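Local coordinates for protein dehydratase, IlvD/Edd family (Caulobacter crescentus, PDB 5OYN) that catalyses the dehydration of D-xylonate to 2-dehydro-3-deoxy-D-arabinonate, and also dehydrates D-gluconate, using a [2Fe-2S] cluster and magnesium, at residues C210-T215 and S499-S504; A281-S286 and L317-Q322. All blocks are in the same frame, centred on the assembly; numbering follows the deposited sequence.

Overall arrangement
Both contacts are buried, and contact 2 is nested along the chain inside the long loop closed by contact 1. Contact 1 joins loops from the N-terminal and C-terminal family regions of the dehydratase beside the iron-sulfur cluster and magnesium; its chemistry is metal ligation, hydroxyl groups, backbone and a bridging water. Contact 2 stays within the N-terminal region, away from the annotated sites, and relies on a helix end, one backbone hydrogen bond and aliphatic packing. The centres of contact 1 and contact 2 are about 10 Å apart. They meet directly through probable hydrogen bonds, M213 N to Q322 O at 2.8 Å and T215 OG1 to S286 OG at 3.2 Å.

Contact 1 of 2, residues C210-T215 and S499-S504. With FES (Fe2/s2 (inorganic) cluster), chain F.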
loop_
_atom_site.group_PDB
_atom_site.type_symbol
_atom_site.label_atom_id
_atom_site.label_comp_id
_atom_site.label_asym_id
_atom_site.label_seq_id
_atom_site.Cartn_x
_atom_site.Cartn_y
_atom_site.Cartn_z
ATOM N N CYS A 210 -3.625 -16.568 17.273
ATOM C CA CYS A 210 -3.375 -16.974 18.655
ATOM C C CYS A 210 -2.101 -17.807 18.736
ATOM O O CYS A 210 -1.866 -18.673 17.893
ATOM C CB CYS A 210 -4.578 -17.752 19.196
ATOM S SG CYS A 210 -6.040 -16.693 19.415
ATOM N N ASN A 211 -1.250 -17.506 19.721
ATOM C CA ASN A 211 0.098 -18.067 19.773
ATOM C C ASN A 211 0.194 -19.325 20.625
ATOM O O ASN A 211 1.298 -19.846 20.806
ATOM C CB ASN A 211 1.113 -17.017 20.275
ATOM C CG ASN A 211 0.727 -16.398 21.614
ATOM O OD1 ASN A 211 -0.127 -16.923 22.341
ATOM N ND2 ASN A 211 1.369 -15.273 21.955
ATOM N N THR A 212 -0.923 -19.800 21.164
ATOM C CA THR A 212 -1.053 -21.100 21.809
ATOM C C THR A 212 -1.494 -22.145 20.782
ATOM O O THR A 212 -1.883 -21.820 19.656
ATOM C CB THR A 212 -2.071 -21.007 22.936
ATOM O OG1 THR A 212 -3.155 -20.172 22.501
ATOM C CG2 THR A 212 -1.435 -20.388 24.168
ATOM N N MET A 213 -1.448 -23.419 21.174
ATOM C CA MET A 213 -1.934 -24.487 20.297
ATOM C C MET A 213 -3.464 -24.559 20.327
ATOM O O MET A 213 -4.074 -25.551 20.725
ATOM C CB MET A 213 -1.311 -25.814 20.690
ATOM C CG MET A 213 -1.734 -26.984 19.809
ATOM S SD MET A 213 -1.141 -26.835 18.126
ATOM C CE MET A 213 0.619 -27.033 18.434
ATOM N N GLY A 214 -4.088 -23.467 19.913
ATOM C CA GLY A 214 -5.528 -23.381 19.820
ATOM C C GLY A 214 -6.011 -23.817 18.456
ATOM O O GLY A 214 -5.329 -24.547 17.732
ATOM N N THR A 215 -7.210 -23.354 18.093
ATOM C CA THR A 215 -7.816 -23.824 16.850
ATOM C C THR A 215 -7.006 -23.382 15.644
ATOM O O THR A 215 -6.846 -24.153 14.687
ATOM C CB THR A 215 -9.254 -23.326 16.723
ATOM O OG1 THR A 215 -9.936 -23.513 17.965
ATOM C CG2 THR A 215 -9.977 -24.079 15.619
ATOM N N SER A 499 -12.890 -22.729 23.544
ATOM C CA SER A 499 -11.759 -22.224 22.773
ATOM C C SER A 499 -10.657 -23.272 22.701
ATOM O O SER A 499 -10.362 -23.960 23.683
ATOM C CB SER A 499 -11.214 -20.937 23.392
ATOM O OG SER A 499 -10.146 -20.403 22.619
ATOM N N GLY A 500 -10.039 -23.389 21.529
ATOM C CA GLY A 500 -8.905 -24.280 21.376
ATOM C C GLY A 500 -7.790 -23.963 22.349
ATOM O O GLY A 500 -6.837 -24.725 22.510
ATOM N N THR A 501 -7.904 -22.819 22.994
ATOM C CA THR A 501 -6.961 -22.361 23.993
ATOM C C THR A 501 -7.382 -22.744 25.404
ATOM O O THR A 501 -6.711 -22.349 26.367
ATOM C CB THR A 501 -6.813 -20.838 23.878
ATOM O OG1 THR A 501 -8.056 -20.207 24.215
ATOM C CG2 THR A 501 -6.476 -20.472 22.452
ATOM N N ALA A 502 -8.478 -23.483 25.556
ATOM C CA ALA A 502 -8.918 -23.851 26.891
ATOM C C ALA A 502 -8.014 -24.929 27.469
ATOM O O ALA A 502 -7.511 -25.797 26.748
ATOM C CB ALA A 502 -10.367 -24.334 26.877
ATOM N N ASP A 503 -7.784 -24.838 28.777
ATOM C CA ASP A 503 -7.099 -25.860 29.563
ATOM C C ASP A 503 -8.093 -26.600 30.468
ATOM O O ASP A 503 -7.766 -27.011 31.587
ATOM C CB ASP A 503 -5.967 -25.244 30.383
ATOM C CG ASP A 503 -6.429 -24.050 31.211
ATOM O OD1 ASP A 503 -7.508 -23.485 30.905
ATOM O OD2 ASP A 503 -5.717 -23.672 32.170
ATOM N N SER A 504 -9.316 -26.799 29.967
ATOM C CA SER A 504 -10.374 -27.513 30.668
ATOM C C SER A 504 -10.571 -28.870 30.012
ATOM O O SER A 504 -10.829 -28.914 28.798
ATOM C CB SER A 504 -11.679 -26.723 30.625
ATOM O OG SER A 504 -11.579 -25.526 31.360
HETATM FE FE1 FES F . -8.180 -15.192 15.385
HETATM FE FE2 FES F . -7.921 -16.672 18.042
HETATM S S1 FES F . -8.775 -14.724 17.456
HETATM S S2 FES F . -6.888 -16.825 16.100
HETATM O O HOH W 1 -10.576 -21.340 19.347
#
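The cluster-binding loop 210-215, which leads into helix 215-225, meets a type I beta turn, S499 to A502, at the active site of this IlvD/Edd dehydratase. C210 turns SG anti to its carbonyl carbon (chi1 -69°) and binds FE2 of the [2Fe-2S] cluster at 2.3 Å. Beyond it, the loop folds through an inverse gamma turn centred on M213 to reach G214, the N-cap residue. Here the two backbones lie side by side, the CA atoms of G214 and G500 3.8 Å apart, and G214 CA directs a C-H toward G500 O; a CB on either glycine would collide with the opposite segment. T212 and T501 cross at about a right angle, OG1 of T212 lying 3.3 Å from the CG2 methyl of T501. Both hydroxyls sit between their own backbone N and carbonyl carbon, but they serve different partners: T212 OG1 bonds to S175 O, while T501 OG1 is held by W180 NE1 of helix 177-187 and by S499 OG at 2.6 Å. T215 swings OG1 anti to its carbonyl carbon, where N288 ND2 also engages it; the nearest atom of its side chain is about 4 Å from the magnesium ion. One water joins the segments, 2.7 Å from T215 OG1 and accepting a hydrogen bond from G500 N at 3.0 Å.

Contact 2 of 2, residues A281-S286 and L317-Q322; sequences AAAGGS and LIVNMQ
Helix 270-282 ends in a Schellman motif, with G284 at positive phi as its C-prime residue, and the loop 317-322 runs past this end, with I318 N donating to A282 O at 2.8 Å. The N-H points straight at the oxygen (180°) and lies in the carbonyl plane. The carbonyl of the last helical residue is therefore taken up by the neighbouring loop, while G284 N turns back to A281 O. Around this bond, three aliphatic side chains pack against the alanine- and glycine-rich helix end. I318 places CG1 between its backbone N and carbonyl carbon, alongside A282, 3.8 Å from A282 CB. L317 has CG anti to its backbone N (chi1 166°), which carries CD1 back to the turn, where a CB on G284 would collide with it. V319 points toward the helix end and lays both gamma methyls against one side of A283: CG1 approaches A283 CB at 4.2 Å, and CG2 lies by the carbonyl oxygen of the same residue. V341 of helix 337-347 packs on A282, I318 and V319, and F332 of helix 329-335 on V319. An alanine in place of V319 would remove both gamma methyls and would probably loosen the packing of the loop on A283, F332 and V341. S286 precedes the turn into helix 289-299, its OG accepting a hydrogen bond from N288 N. The L317 side chain comes nearest to the Schellman turn at its tip, where CD1 lies 3.3 Å from G284 N.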
loop_
_atom_site.group_PDB
_atom_site.type_symbol
_atom_site.label_atom_id
_atom_site.label_comp_id
_atom_site.label_asym_id
_atom_site.label_seq_id
_atom_site.Cartn_x
_atom_site.Cartn_y
_atom_site.Cartn_z
ATOM N N ALA A 281 -3.734 -35.132 17.631
ATOM C CA ALA A 281 -3.650 -35.714 18.967
ATOM C C ALA A 281 -2.258 -35.539 19.559
ATOM O O ALA A 281 -2.123 -35.170 20.735
ATOM C CB ALA A 281 -4.037 -37.188 18.925
ATOM N N ALA A 282 -1.213 -35.797 18.758
ATOM C CA ALA A 282 0.164 -35.675 19.235
ATOM C C ALA A 282 0.532 -34.241 19.599
ATOM O O ALA A 282 1.426 -34.034 20.433
ATOM C CB ALA A 282 1.138 -36.192 18.173
ATOM N N ALA A 283 -0.136 -33.256 18.991
ATOM C CA ALA A 283 0.159 -31.847 19.184
ATOM C C ALA A 283 -0.681 -31.198 20.272
ATOM O O ALA A 283 -0.608 -29.982 20.436
ATOM C CB ALA A 283 -0.050 -31.083 17.874
ATOM N N GLY A 284 -1.478 -31.954 21.013
ATOM C CA GLY A 284 -2.362 -31.307 21.966
ATOM C C GLY A 284 -3.339 -30.355 21.315
ATOM O O GLY A 284 -3.731 -29.354 21.927
ATOM N N GLY A 285 -3.754 -30.655 20.084
ATOM C CA GLY A 285 -4.627 -29.786 19.322
ATOM C C GLY A 285 -6.009 -29.580 19.920
ATOM O O GLY A 285 -6.430 -30.209 20.890
ATOM N N SER A 286 -6.737 -28.677 19.279
ATOM C CA SER A 286 -8.011 -28.195 19.778
ATOM C C SER A 286 -9.165 -29.108 19.379
ATOM O O SER A 286 -9.221 -29.626 18.257
ATOM C CB SER A 286 -8.266 -26.792 19.243
ATOM O OG SER A 286 -9.649 -26.554 19.047
ATOM N N LEU A 317 1.079 -37.149 23.869
ATOM C CA LEU A 317 1.259 -35.718 23.652
ATOM C C LEU A 317 2.747 -35.409 23.590
ATOM O O LEU A 317 3.475 -35.684 24.548
ATOM C CB LEU A 317 0.601 -34.931 24.782
ATOM C CG LEU A 317 0.988 -33.457 24.862
ATOM C CD1 LEU A 317 0.400 -32.689 23.679
ATOM C CD2 LEU A 317 0.560 -32.851 26.189
ATOM N N ILE A 318 3.214 -34.830 22.483
ATOM C CA ILE A 318 4.647 -34.603 22.320
ATOM C C ILE A 318 5.045 -33.143 22.145
ATOM O O ILE A 318 6.244 -32.849 22.230
ATOM C CB ILE A 318 5.239 -35.450 21.175
ATOM C CG1 ILE A 318 4.404 -35.327 19.909
ATOM C CG2 ILE A 318 5.371 -36.901 21.614
ATOM C CD1 ILE A 318 5.118 -35.908 18.702
ATOM N N VAL A 319 4.123 -32.200 21.941
ATOM C CA VAL A 319 4.514 -30.798 21.802
ATOM C C VAL A 319 4.238 -30.071 23.111
ATOM O O VAL A 319 3.137 -30.156 23.666
ATOM C CB VAL A 319 3.825 -30.106 20.606
ATOM C CG1 VAL A 319 3.838 -31.008 19.388
ATOM C CG2 VAL A 319 2.418 -29.637 20.939
ATOM N N ASN A 320 5.252 -29.362 23.604
ATOM C CA ASN A 320 5.229 -28.774 24.941
ATOM C C ASN A 320 4.729 -27.330 24.866
ATOM O O ASN A 320 5.433 -26.373 25.163
ATOM C CB ASN A 320 6.610 -28.859 25.572
ATOM C CG ASN A 320 6.577 -28.573 27.052
ATOM O OD1 ASN A 320 5.498 -28.422 27.637
ATOM N ND2 ASN A 320 7.756 -28.472 27.668
ATOM N N MET A 321 3.456 -27.203 24.508
ATOM C CA MET A 321 2.845 -25.934 24.157
ATOM C C MET A 321 1.537 -25.735 24.917
ATOM O O MET A 321 0.692 -26.638 24.953
ATOM C CB MET A 321 2.585 -25.895 22.648
ATOM C CG MET A 321 2.804 -24.557 21.993
ATOM S SD MET A 321 2.635 -24.687 20.209
ATOM C CE MET A 321 1.530 -23.296 19.898
ATOM N N GLN A 322 1.351 -24.536 25.485
ATOM C CA GLN A 322 0.073 -24.121 26.051
ATOM C C GLN A 322 -1.059 -24.367 25.058
ATOM O O GLN A 322 -0.867 -24.179 23.852
ATOM C CB GLN A 322 0.136 -22.643 26.442
ATOM C CG GLN A 322 0.588 -22.437 27.869
ATOM C CD GLN A 322 0.989 -21.011 28.192
ATOM O OE1 GLN A 322 0.141 -20.120 28.319
ATOM N NE2 GLN A 322 2.292 -20.785 28.338
#